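Local coordinates for protein ribose-phosphate pyrophosphokinase (Mycobacterium smegmatis, PDB 5MP7) that probably transfers the pyrophosphoryl group of ATP to the 1-hydroxyl of ribose 5-phosphate, a magnesium-dependent reaction that yields phosphoribosyl pyrophosphate, at residues A[80-85]-A[127-132]; A[223-228]-A[250-255]; A[258-263]-A[282-287]. All coordinates share one frame; numbering follows the deposited sequence.

Contact 1: residues A[80-85]-A[127-132]; sequences IMIDAL and AGADRI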
ATOM      1  N   ILE A  80     -36.630   9.200  36.728  1.00 22.89           N
ATOM      2  CA  ILE A  80     -37.068   8.213  35.725  1.00 24.57           C
ATOM      3  C   ILE A  80     -38.052   7.189  36.333  1.00 26.00           C
ATOM      4  O   ILE A  80     -39.059   6.892  35.734  1.00 23.83           O
ATOM      5  CB  ILE A  80     -35.875   7.548  35.055  1.00 24.26           C
ATOM      6  CG1 ILE A  80     -35.256   8.533  34.089  1.00 27.04           C
ATOM      7  CG2 ILE A  80     -36.257   6.329  34.257  1.00 25.17           C
ATOM      8  CD1 ILE A  80     -33.799   8.219  33.768  1.00 29.70           C
ATOM      9  N   MET A  81     -37.778   6.716  37.543  1.00 27.84           N
ATOM     10  CA  MET A  81     -38.683   5.819  38.247  1.00 28.72           C
ATOM     11  C   MET A  81     -40.015   6.472  38.550  1.00 25.06           C
ATOM     12  O   MET A  81     -41.061   5.834  38.464  1.00 24.17           O
ATOM     13  CB  MET A  81     -38.064   5.336  39.570  1.00 31.67           C
ATOM     14  CG  MET A  81     -37.060   4.221  39.359  1.00 38.47           C
ATOM     15  SD  MET A  81     -35.993   3.804  40.766  1.00 47.33           S
ATOM     16  CE  MET A  81     -37.104   2.821  41.729  1.00 44.56           C
ATOM     17  N   ILE A  82     -39.987   7.727  38.954  1.00 22.98           N
ATOM     18  CA  ILE A  82     -41.221   8.454  39.214  1.00 24.62           C
ATOM     19  C   ILE A  82     -42.067   8.650  37.930  1.00 24.99           C
ATOM     20  O   ILE A  82     -43.272   8.478  37.988  1.00 24.47           O
ATOM     21  CB  ILE A  82     -40.924   9.780  39.944  1.00 25.88           C
ATOM     22  CG1 ILE A  82     -40.449   9.476  41.353  1.00 23.89           C
ATOM     23  CG2 ILE A  82     -42.164  10.672  40.018  1.00 25.77           C
ATOM     24  CD1 ILE A  82     -39.684  10.587  41.985  1.00 24.26           C
ATOM     25  N   ASP A  83     -41.425   8.965  36.793  1.00 26.50           N
ATOM     26  CA  ASP A  83     -42.085   9.017  35.471  1.00 26.95           C
ATOM     27  C   ASP A  83     -42.770   7.706  35.147  1.00 23.70           C
ATOM     28  O   ASP A  83     -43.894   7.672  34.643  1.00 20.72           O
ATOM     29  CB  ASP A  83     -41.056   9.390  34.358  1.00 30.96           C
ATOM     30  CG  ASP A  83     -41.659   9.387  32.842  1.00 37.67           C
ATOM     31  OD1 ASP A  83     -41.926   8.295  32.247  1.00 40.09           O
ATOM     32  OD2 ASP A  83     -41.813  10.471  32.208  1.00 43.75           O
ATOM     33  N   ALA A  84     -42.065   6.612  35.375  1.00 22.39           N
ATOM     34  CA  ALA A  84     -42.609   5.309  35.067  1.00 22.81           C
ATOM     35  C   ALA A  84     -43.824   4.965  35.926  1.00 23.13           C
ATOM     36  O   ALA A  84     -44.783   4.384  35.444  1.00 23.09           O
ATOM     37  CB  ALA A  84     -41.527   4.251  35.200  1.00 24.84           C
ATOM     38  N   LEU A  85     -43.786   5.326  37.200  1.00 24.21           N
ATOM     39  CA  LEU A  85     -44.929   5.100  38.071  1.00 24.62           C
ATOM     40  C   LEU A  85     -46.094   5.995  37.693  1.00 25.94           C
ATOM     41  O   LEU A  85     -47.249   5.589  37.773  1.00 23.94           O
ATOM     42  CB  LEU A  85     -44.571   5.376  39.527  1.00 26.50           C
ATOM     43  CG  LEU A  85     -43.613   4.376  40.157  1.00 27.83           C
ATOM     44  CD1 LEU A  85     -43.005   4.957  41.424  1.00 30.78           C
ATOM     45  CD2 LEU A  85     -44.284   3.062  40.488  1.00 28.77           C
ATOM     46  N   ALA A 127     -41.898  15.349  37.367  1.00 24.98           N
ATOM     47  CA  ALA A 127     -41.830  13.907  37.157  1.00 22.60           C
ATOM     48  C   ALA A 127     -43.081  13.178  37.609  1.00 22.23           C
ATOM     49  O   ALA A 127     -43.377  12.105  37.106  1.00 22.48           O
ATOM     50  CB  ALA A 127     -40.609  13.337  37.847  1.00 23.19           C
ATOM     51  N   GLY A 128     -43.794  13.732  38.580  1.00 23.49           N
ATOM     52  CA  GLY A 128     -45.048  13.162  39.112  1.00 22.10           C
ATOM     53  C   GLY A 128     -45.116  12.948  40.612  1.00 22.70           C
ATOM     54  O   GLY A 128     -46.059  12.330  41.091  1.00 23.33           O
ATOM     55  N   ALA A 129     -44.141  13.418  41.380  1.00 23.75           N
ATOM     56  CA  ALA A 129     -44.171  13.190  42.821  1.00 25.33           C
ATOM     57  C   ALA A 129     -45.241  14.052  43.485  1.00 26.47           C
ATOM     58  O   ALA A 129     -45.390  15.212  43.187  1.00 28.22           O
ATOM     59  CB  ALA A 129     -42.818  13.473  43.439  1.00 26.12           C
ATOM     60  N   ASP A 130     -45.950  13.459  44.424  1.00 29.98           N
ATOM     61  CA  ASP A 130     -46.965  14.118  45.207  1.00 30.57           C
ATOM     62  C   ASP A 130     -46.458  14.546  46.593  1.00 29.22           C
ATOM     63  O   ASP A 130     -47.011  15.435  47.198  1.00 29.47           O
ATOM     64  CB  ASP A 130     -48.165  13.175  45.320  1.00 35.92           C
ATOM     65  CG  ASP A 130     -48.709  12.741  43.911  1.00 47.44           C
ATOM     66  OD1 ASP A 130     -49.085  13.682  43.122  1.00 48.38           O
ATOM     67  OD2 ASP A 130     -48.770  11.491  43.605  1.00 46.93           O
ATOM     68  N   ARG A 131     -45.393  13.938  47.076  1.00 26.39           N
ATOM     69  CA  ARG A 131     -44.881  14.195  48.402  1.00 23.34           C
ATOM     70  C   ARG A 131     -43.366  13.976  48.394  1.00 23.94           C
ATOM     71  O   ARG A 131     -42.860  13.208  47.593  1.00 25.48           O
ATOM     72  CB  ARG A 131     -45.532  13.235  49.351  1.00 22.76           C
ATOM     73  CG  ARG A 131     -45.074  13.368  50.786  1.00 24.61           C
ATOM     74  CD  ARG A 131     -45.678  12.344  51.701  1.00 25.61           C
ATOM     75  NE  ARG A 131     -47.085  12.659  51.947  1.00 28.13           N
ATOM     76  CZ  ARG A 131     -48.121  12.235  51.229  1.00 26.28           C
ATOM     77  NH1 ARG A 131     -47.960  11.404  50.197  1.00 26.15           N
ATOM     78  NH2 ARG A 131     -49.354  12.615  51.589  1.00 26.74           N
ATOM     79  N   ILE A 132     -42.652  14.706  49.237  1.00 24.06           N
ATOM     80  CA  ILE A 132     -41.226  14.527  49.448  1.00 24.93           C
ATOM     81  C   ILE A 132     -40.989  14.261  50.940  1.00 25.84           C
ATOM     82  O   ILE A 132     -41.548  14.926  51.795  1.00 26.19           O
ATOM     83  CB  ILE A 132     -40.451  15.759  49.024  1.00 26.28           C
ATOM     84  CG1 ILE A 132     -40.497  15.900  47.527  1.00 29.14           C
ATOM     85  CG2 ILE A 132     -39.001  15.659  49.444  1.00 29.35           C
ATOM     86  CD1 ILE A 132     -39.879  17.198  47.037  1.00 32.30           C
TER

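Contact 2: residues A[223-228]-A[250-255]; sequences GKTCIL and GAKDVI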
ATOM      1  N   GLY A 223     -11.745  22.815  79.745  1.00 46.35           N
ATOM      2  CA  GLY A 223     -12.039  21.662  80.583  1.00 45.41           C
ATOM      3  C   GLY A 223     -13.351  20.944  80.316  1.00 47.61           C
ATOM      4  O   GLY A 223     -13.763  20.086  81.098  1.00 53.22           O
ATOM      5  N   LYS A 224     -14.026  21.262  79.220  1.00 46.56           N
ATOM      6  CA  LYS A 224     -15.361  20.699  78.971  1.00 47.21           C
ATOM      7  C   LYS A 224     -15.324  19.683  77.857  1.00 41.01           C
ATOM      8  O   LYS A 224     -14.421  19.712  77.014  1.00 41.49           O
ATOM      9  CB  LYS A 224     -16.344  21.806  78.591  1.00 51.40           C
ATOM     10  CG  LYS A 224     -16.438  22.959  79.585  1.00 56.43           C
ATOM     11  CD  LYS A 224     -17.672  22.847  80.414  1.00 59.90           C
ATOM     12  CE  LYS A 224     -17.926  24.026  81.291  1.00 69.31           C
ATOM     13  NZ  LYS A 224     -19.355  24.057  81.683  1.00 71.31           N
ATOM     14  N   THR A 225     -16.317  18.801  77.856  1.00 39.24           N
ATOM     15  CA  THR A 225     -16.530  17.843  76.762  1.00 38.97           C
ATOM     16  C   THR A 225     -17.374  18.507  75.700  1.00 36.09           C
ATOM     17  O   THR A 225     -18.556  18.738  75.908  1.00 39.06           O
ATOM     18  CB  THR A 225     -17.228  16.586  77.292  1.00 38.78           C
ATOM     19  OG1 THR A 225     -16.390  15.993  78.291  1.00 43.99           O
ATOM     20  CG2 THR A 225     -17.460  15.567  76.189  1.00 40.88           C
ATOM     21  N   CYS A 226     -16.770  18.816  74.559  1.00 35.18           N
ATOM     22  CA  CYS A 226     -17.452  19.518  73.468  1.00 34.06           C
ATOM     23  C   CYS A 226     -18.206  18.584  72.527  1.00 35.33           C
ATOM     24  O   CYS A 226     -17.621  17.668  72.016  1.00 32.43           O
ATOM     25  CB  CYS A 226     -16.446  20.278  72.642  1.00 35.45           C
ATOM     26  SG  CYS A 226     -15.683  21.568  73.623  1.00 46.80           S
ATOM     27  N   ILE A 227     -19.484  18.878  72.280  1.00 35.33           N
ATOM     28  CA  ILE A 227     -20.276  18.222  71.273  1.00 34.62           C
ATOM     29  C   ILE A 227     -20.320  19.150  70.057  1.00 36.47           C
ATOM     30  O   ILE A 227     -21.071  20.121  70.046  1.00 34.37           O
ATOM     31  CB  ILE A 227     -21.723  17.985  71.744  1.00 35.87           C
ATOM     32  CG1 ILE A 227     -21.796  17.472  73.187  1.00 40.23           C
ATOM     33  CG2 ILE A 227     -22.433  17.025  70.815  1.00 35.97           C
ATOM     34  CD1 ILE A 227     -21.110  16.155  73.461  1.00 45.31           C
ATOM     35  N   LEU A 228     -19.510  18.848  69.049  1.00 35.64           N
ATOM     36  CA  LEU A 228     -19.458  19.606  67.813  1.00 33.75           C
ATOM     37  C   LEU A 228     -20.524  19.082  66.884  1.00 38.04           C
ATOM     38  O   LEU A 228     -20.475  17.933  66.450  1.00 38.66           O
ATOM     39  CB  LEU A 228     -18.122  19.392  67.154  1.00 35.81           C
ATOM     40  CG  LEU A 228     -17.475  20.357  66.193  1.00 38.10           C
ATOM     41  CD1 LEU A 228     -17.794  21.793  66.511  1.00 41.09           C
ATOM     42  CD2 LEU A 228     -15.980  20.095  66.222  1.00 39.50           C
ATOM     43  N   GLY A 250      -8.426  24.506  75.305  1.00 52.09           N
ATOM     44  CA  GLY A 250      -8.399  23.739  76.546  1.00 49.76           C
ATOM     45  C   GLY A 250      -9.576  22.835  76.775  1.00 46.25           C
ATOM     46  O   GLY A 250      -9.923  22.554  77.921  1.00 49.37           O
ATOM     47  N   ALA A 251     -10.163  22.334  75.697  1.00 45.99           N
ATOM     48  CA  ALA A 251     -11.251  21.373  75.811  1.00 46.23           C
ATOM     49  C   ALA A 251     -10.701  20.037  76.283  1.00 42.11           C
ATOM     50  O   ALA A 251      -9.652  19.610  75.831  1.00 38.85           O
ATOM     51  CB  ALA A 251     -11.948  21.201  74.473  1.00 48.94           C
ATOM     52  N   LYS A 252     -11.413  19.384  77.178  1.00 41.84           N
ATOM     53  CA  LYS A 252     -11.024  18.056  77.609  1.00 52.66           C
ATOM     54  C   LYS A 252     -11.174  17.034  76.487  1.00 53.72           C
ATOM     55  O   LYS A 252     -10.311  16.217  76.266  1.00 52.66           O
ATOM     56  CB  LYS A 252     -11.891  17.615  78.772  1.00 57.75           C
ATOM     57  CG  LYS A 252     -11.390  16.367  79.460  1.00 65.85           C
ATOM     58  CD  LYS A 252     -12.465  15.757  80.394  1.00 76.63           C
ATOM     59  CE  LYS A 252     -12.979  14.421  79.854  1.00 79.27           C
ATOM     60  NZ  LYS A 252     -12.950  13.347  80.885  1.00 79.93           N
ATOM     61  N   ASP A 253     -12.301  17.095  75.807  1.00 61.21           N
ATOM     62  CA  ASP A 253     -12.761  16.087  74.848  1.00 64.42           C
ATOM     63  C   ASP A 253     -13.543  16.777  73.738  1.00 55.90           C
ATOM     64  O   ASP A 253     -14.177  17.815  73.995  1.00 53.33           O
ATOM     65  CB  ASP A 253     -13.731  15.139  75.573  1.00 74.35           C
ATOM     66  CG  ASP A 253     -13.199  13.726  75.743  1.00 89.70           C
ATOM     67  OD1 ASP A 253     -12.202  13.354  75.089  1.00107.33           O
ATOM     68  OD2 ASP A 253     -13.808  12.953  76.523  1.00 94.27           O
ATOM     69  N   VAL A 254     -13.532  16.199  72.539  1.00 45.19           N
ATOM     70  CA  VAL A 254     -14.430  16.618  71.467  1.00 42.52           C
ATOM     71  C   VAL A 254     -15.174  15.444  70.831  1.00 38.73           C
ATOM     72  O   VAL A 254     -14.550  14.505  70.383  1.00 34.59           O
ATOM     73  CB  VAL A 254     -13.713  17.374  70.338  1.00 41.77           C
ATOM     74  CG1 VAL A 254     -14.740  17.841  69.305  1.00 40.94           C
ATOM     75  CG2 VAL A 254     -12.993  18.587  70.893  1.00 43.01           C
ATOM     76  N   ILE A 255     -16.501  15.555  70.748  1.00 36.00           N
ATOM     77  CA  ILE A 255     -17.334  14.611  70.066  1.00 34.56           C
ATOM     78  C   ILE A 255     -17.983  15.287  68.857  1.00 36.00           C
ATOM     79  O   ILE A 255     -18.588  16.340  68.989  1.00 34.33           O
ATOM     80  CB  ILE A 255     -18.388  14.083  71.004  1.00 36.15           C
ATOM     81  CG1 ILE A 255     -17.700  13.269  72.084  1.00 41.04           C
ATOM     82  CG2 ILE A 255     -19.388  13.197  70.264  1.00 38.59           C
ATOM     83  CD1 ILE A 255     -18.563  13.095  73.311  1.00 48.53           C
TER

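Contact 3: residues A[258-263]-A[282-287]; sequences ATHGVL and TNTLPI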
ATOM      1  N   ALA A 258     -23.138  14.391  63.357  1.00 28.77           N
ATOM      2  CA  ALA A 258     -23.754  14.927  62.155  1.00 31.06           C
ATOM      3  C   ALA A 258     -24.711  13.915  61.579  1.00 32.63           C
ATOM      4  O   ALA A 258     -24.515  12.723  61.747  1.00 33.11           O
ATOM      5  CB  ALA A 258     -22.702  15.261  61.115  1.00 30.93           C
ATOM      6  N   THR A 259     -25.754  14.376  60.905  1.00 30.71           N
ATOM      7  CA  THR A 259     -26.673  13.454  60.289  1.00 29.49           C
ATOM      8  C   THR A 259     -26.085  12.793  59.069  1.00 29.81           C
ATOM      9  O   THR A 259     -26.169  11.574  58.941  1.00 30.05           O
ATOM     10  CB  THR A 259     -27.950  14.165  59.912  1.00 29.78           C
ATOM     11  OG1 THR A 259     -28.516  14.693  61.108  1.00 32.14           O
ATOM     12  CG2 THR A 259     -28.941  13.228  59.326  1.00 29.50           C
ATOM     13  N   HIS A 260     -25.525  13.567  58.162  1.00 28.46           N
ATOM     14  CA  HIS A 260     -25.116  13.020  56.887  1.00 29.26           C
ATOM     15  C   HIS A 260     -23.619  12.869  56.778  1.00 31.98           C
ATOM     16  O   HIS A 260     -22.897  13.851  56.891  1.00 33.68           O
ATOM     17  CB  HIS A 260     -25.579  13.937  55.755  1.00 30.69           C
ATOM     18  CG  HIS A 260     -27.029  14.263  55.813  1.00 29.15           C
ATOM     19  ND1 HIS A 260     -28.003  13.330  55.533  1.00 28.54           N
ATOM     20  CD2 HIS A 260     -27.671  15.417  56.109  1.00 27.99           C
ATOM     21  CE1 HIS A 260     -29.192  13.895  55.663  1.00 29.84           C
ATOM     22  NE2 HIS A 260     -29.016  15.161  56.017  1.00 30.44           N
ATOM     23  N   GLY A 261     -23.165  11.647  56.541  1.00 34.49           N
ATOM     24  CA  GLY A 261     -21.777  11.365  56.351  1.00 37.91           C
ATOM     25  C   GLY A 261     -21.573  11.283  54.868  1.00 38.94           C
ATOM     26  O   GLY A 261     -21.808  10.250  54.291  1.00 45.24           O
ATOM     27  N   VAL A 262     -21.127  12.373  54.262  1.00 41.82           N
ATOM     28  CA  VAL A 262     -20.783  12.393  52.843  1.00 39.89           C
ATOM     29  C   VAL A 262     -19.377  11.859  52.764  1.00 37.59           C
ATOM     30  O   VAL A 262     -19.065  11.043  51.918  1.00 32.50           O
ATOM     31  CB  VAL A 262     -20.845  13.808  52.261  1.00 43.13           C
ATOM     32  CG1 VAL A 262     -20.510  13.812  50.783  1.00 42.15           C
ATOM     33  CG2 VAL A 262     -22.221  14.445  52.508  1.00 45.68           C
ATOM     34  N   LEU A 263     -18.525  12.355  53.664  1.00 41.56           N
ATOM     35  CA  LEU A 263     -17.170  11.815  53.905  1.00 41.60           C
ATOM     36  C   LEU A 263     -16.327  11.613  52.653  1.00 40.21           C
ATOM     37  O   LEU A 263     -15.740  10.570  52.441  1.00 43.57           O
ATOM     38  CB  LEU A 263     -17.258  10.528  54.706  1.00 41.94           C
ATOM     39  CG  LEU A 263     -17.866  10.708  56.103  1.00 44.64           C
ATOM     40  CD1 LEU A 263     -18.140   9.346  56.715  1.00 43.58           C
ATOM     41  CD2 LEU A 263     -16.953  11.498  57.029  1.00 44.87           C
ATOM     42  N   THR A 282     -25.393   9.101  60.786  1.00 25.31           N
ATOM     43  CA  THR A 282     -26.455   8.166  60.428  1.00 26.23           C
ATOM     44  C   THR A 282     -26.105   7.590  59.101  1.00 24.31           C
ATOM     45  O   THR A 282     -25.163   8.029  58.442  1.00 27.06           O
ATOM     46  CB  THR A 282     -27.868   8.805  60.330  1.00 27.59           C
ATOM     47  OG1 THR A 282     -27.956   9.619  59.134  1.00 29.39           O
ATOM     48  CG2 THR A 282     -28.148   9.634  61.544  1.00 27.72           C
ATOM     49  N   ASN A 283     -26.918   6.654  58.661  1.00 25.77           N
ATOM     50  CA  ASN A 283     -26.689   6.032  57.354  1.00 29.89           C
ATOM     51  C   ASN A 283     -27.611   6.556  56.239  1.00 29.08           C
ATOM     52  O   ASN A 283     -28.133   5.771  55.449  1.00 34.66           O
ATOM     53  CB  ASN A 283     -26.744   4.491  57.486  1.00 28.58           C
ATOM     54  CG  ASN A 283     -28.130   3.978  57.759  1.00 27.14           C
ATOM     55  OD1 ASN A 283     -28.956   4.658  58.361  1.00 30.00           O
ATOM     56  ND2 ASN A 283     -28.388   2.784  57.333  1.00 27.21           N
ATOM     57  N   THR A 284     -27.856   7.859  56.204  1.00 27.78           N
ATOM     58  CA  THR A 284     -28.654   8.438  55.127  1.00 27.84           C
ATOM     59  C   THR A 284     -27.932   8.252  53.817  1.00 26.36           C
ATOM     60  O   THR A 284     -28.560   8.156  52.798  1.00 29.52           O
ATOM     61  CB  THR A 284     -28.911   9.945  55.326  1.00 29.46           C
ATOM     62  OG1 THR A 284     -27.714  10.590  55.749  1.00 28.84           O
ATOM     63  CG2 THR A 284     -30.024  10.194  56.346  1.00 29.16           C
ATOM     64  N   LEU A 285     -26.617   8.225  53.880  1.00 27.72           N
ATOM     65  CA  LEU A 285     -25.732   7.905  52.786  1.00 29.79           C
ATOM     66  C   LEU A 285     -25.022   6.624  53.106  1.00 29.98           C
ATOM     67  O   LEU A 285     -24.873   6.299  54.278  1.00 31.27           O
ATOM     68  CB  LEU A 285     -24.680   8.997  52.631  1.00 31.58           C
ATOM     69  CG  LEU A 285     -25.338  10.280  52.124  1.00 35.73           C
ATOM     70  CD1 LEU A 285     -24.581  11.510  52.537  1.00 40.35           C
ATOM     71  CD2 LEU A 285     -25.487  10.281  50.604  1.00 36.27           C
ATOM     72  N   PRO A 286     -24.596   5.866  52.075  1.00 30.97           N
ATOM     73  CA  PRO A 286     -23.973   4.573  52.373  1.00 31.19           C
ATOM     74  C   PRO A 286     -22.558   4.827  52.886  1.00 34.89           C
ATOM     75  O   PRO A 286     -21.811   5.565  52.272  1.00 35.65           O
ATOM     76  CB  PRO A 286     -23.948   3.860  51.022  1.00 28.85           C
ATOM     77  CG  PRO A 286     -23.972   4.947  50.037  1.00 28.22           C
ATOM     78  CD  PRO A 286     -24.690   6.111  50.630  1.00 28.13           C
ATOM     79  N   ILE A 287     -22.216   4.244  54.022  1.00 37.01           N
ATOM     80  CA  ILE A 287     -20.899   4.419  54.585  1.00 42.05           C
ATOM     81  C   ILE A 287     -20.085   3.197  54.188  1.00 40.61           C
ATOM     82  O   ILE A 287     -20.125   2.189  54.882  1.00 36.18           O
ATOM     83  CB  ILE A 287     -20.947   4.528  56.126  1.00 46.89           C
ATOM     84  CG1 ILE A 287     -22.064   5.488  56.603  1.00 50.59           C
ATOM     85  CG2 ILE A 287     -19.581   4.959  56.636  1.00 47.60           C
ATOM     86  CD1 ILE A 287     -21.879   6.949  56.234  1.00 51.14           C
TER

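Contact 1: residues A[80-85]-A[127-132]
Asp83 and Ala127 mark the closest backbone approach, with their CA atoms 5.2 Å apart, where helix 71-87 passes the C-terminal end of helix 116-127. Gly128 is the first residue to leave helical geometry; its positive phi of 126° and two bonds back into the last turn define a Schellman motif. From there the chain runs through Ala129 and Asp130 into strand 131-135.

Ile82 carries most of the contact from the helix side. Its CG2 branch, anti to the backbone N, lies against the helix end: Ile82 CG2 is 3.8 Å from Ala127 CB, 3.5 Å from Ala127 O and 3.6 Å from Ala129 N. A single methyl thus meets a side chain and the turning backbone together. The backbone angles of Gly128 by themselves call for glycine, since a CB there would be jammed against the preceding carbonyl O. Beyond the turn, Ile82 also packs on Ile93 and Ala95 of strand 92-97.

The polar groups are served from outside: Ala127 O accepts from Lys86 NZ, Asp83 OD2 pairs with Arg87, and Asp83 OD1 takes a bond from Ile115 N of a second subunit. With only 172 Å² buried between the segments, the chemistry implies a small van der Waals junction of helix 71-87 with the C-terminal turn of helix 116-127; Lys86 and Arg87 of the first helix, and Ile115 of a second subunit, hold the flanking polar atoms.

Contact 2: residues A[223-228]-A[250-255]
Thr225, Cys226 and Ile227 pair in parallel with Asp253, Val254 and Ile255, their CA atoms 4.6 to 4.8 Å apart; the short strand axes cross at -22°. Three backbone bonds carry the pairing. Cys226 uses both its groups: Cys226 N gives to Asp253 O at 2.8 Å, and Cys226 O accepts from Ile255 N at 2.7 Å. Ile255 then turns its own carbonyl back, Ile255 O receiving Leu228 N at 2.7 Å. The other edge of the first strand is satisfied as well, by backbone bonds of Thr225 with Asp171 and Val173 and of Ile227 with Val173 and Val175.

Ahead of the strands, Gly223 N gives an almost straight bond (178°) to Gly250 O, 2.6 Å away, while Lys252 N makes a weak, bent one to Lys224 O. The ammonium of Lys224 forms a salt bridge with Asp171. Gly250, with positive phi, is the C' residue of the Schellman motif ending helix 237-248, so its carbonyl joins the helix terminus to the loop before the first strand.

Side chains alternate between faces. Thr225, Ile227, Asp253 and Ile255 share one: Ile255 CD1 lies 4.0 Å from both Thr225 CG2 and Ile227 CD1. Thr225 OG1 is satisfied by Glu170. On the other face Cys226 SG touches Ala251 CB, and Leu228 CD2 touches Val254 CG1 at 4.0 Å.

Strands 225-230 and 253-258 are neighbours within the mixed sheet, joined by helix 237-248 as a beta-alpha-beta crossover. That helix covers Cys226 and Leu228, helix 156-167 packs on the face of Thr225, Ile227 and Ile255, and strand 172-176 flanks 225-230 on the side away from 253-258.

Contact 3: residues A[258-263]-A[282-287]
Thr259 and Thr282 meet where the C-terminal PRTase-like domain ends its parallel strands: the chain turns a corner at Thr259, leaving strand 253-258 for the short strand 260-261, while Thr282 closes strand 278-282 and opens the loop that follows.

Hydrogen bonds fall into two groups. In the first, Thr259 O is gripped twice by one residue, by Thr282 OG1 at 2.7 Å and Thr282 N at 3.2 Å. The two donors come from opposite faces of the carbonyl plane, so they clasp the oxygen between them. Thr282 OG1 can do this because it sits between its own backbone N and carbonyl carbon (chi1 73°). In the second, His260 ND1 and Thr284 OG1 are 2.8 Å apart, the hydroxyl lying at the ring edge near its plane; either may be the donor. At the other end of the imidazole, His260 NE2 bonds to Asp136 O. The ring is therefore held at both nitrogens, and Thr259 CG2 lies over the centre of one face, 3.7 Å above the plane.

Methyl groups make van der Waals contacts with the Gly261 carbonyl: Leu285 CD1 comes within 3.5 Å of Gly261 O, and Ile287 CD1 within 3.8 Å of Gly261 O. A CB on Gly261 would stand tightly against Ile287 CD1.

Val262 touches Asp234, which places the end of strand 260-261 beside the predicted ribose 5-phosphate site. Thr259 OG1 is hydrogen-bonded to the Asp136 carboxylate (OD2), while Thr284 O takes a bond from Ser66 OG.

Two apolar pairs complete the contact. Val262 CG2 meets Leu285 CD1 at 3.8 Å, whereas Leu263 CD1 and Ile287 CD1 approach more loosely, at 4.5 Å.

Overall arrangement
The three contacts follow one another along the chain, each closing before the next opens. Contact 1 belongs to the N-terminal domain, where helix 71-87 meets the turn leading into strand 131-135 of its parallel five-stranded sheet; contacts 2 and 3 fall in the C-terminal PRTase-like range. Contacts 1 and 2 lie on opposite sides of the chain's centre, their own centres 45 Å apart, whereas the centre of contact 3 is about 24 Å and 23 Å from those of contacts 1 and 2. Strand 253-258 links the latter two, starting in contact 2 and reaching the corner of contact 3. Contact 3, centred about 6 Å from the centre of the chain, adjoins the predicted ribose 5-phosphate residues.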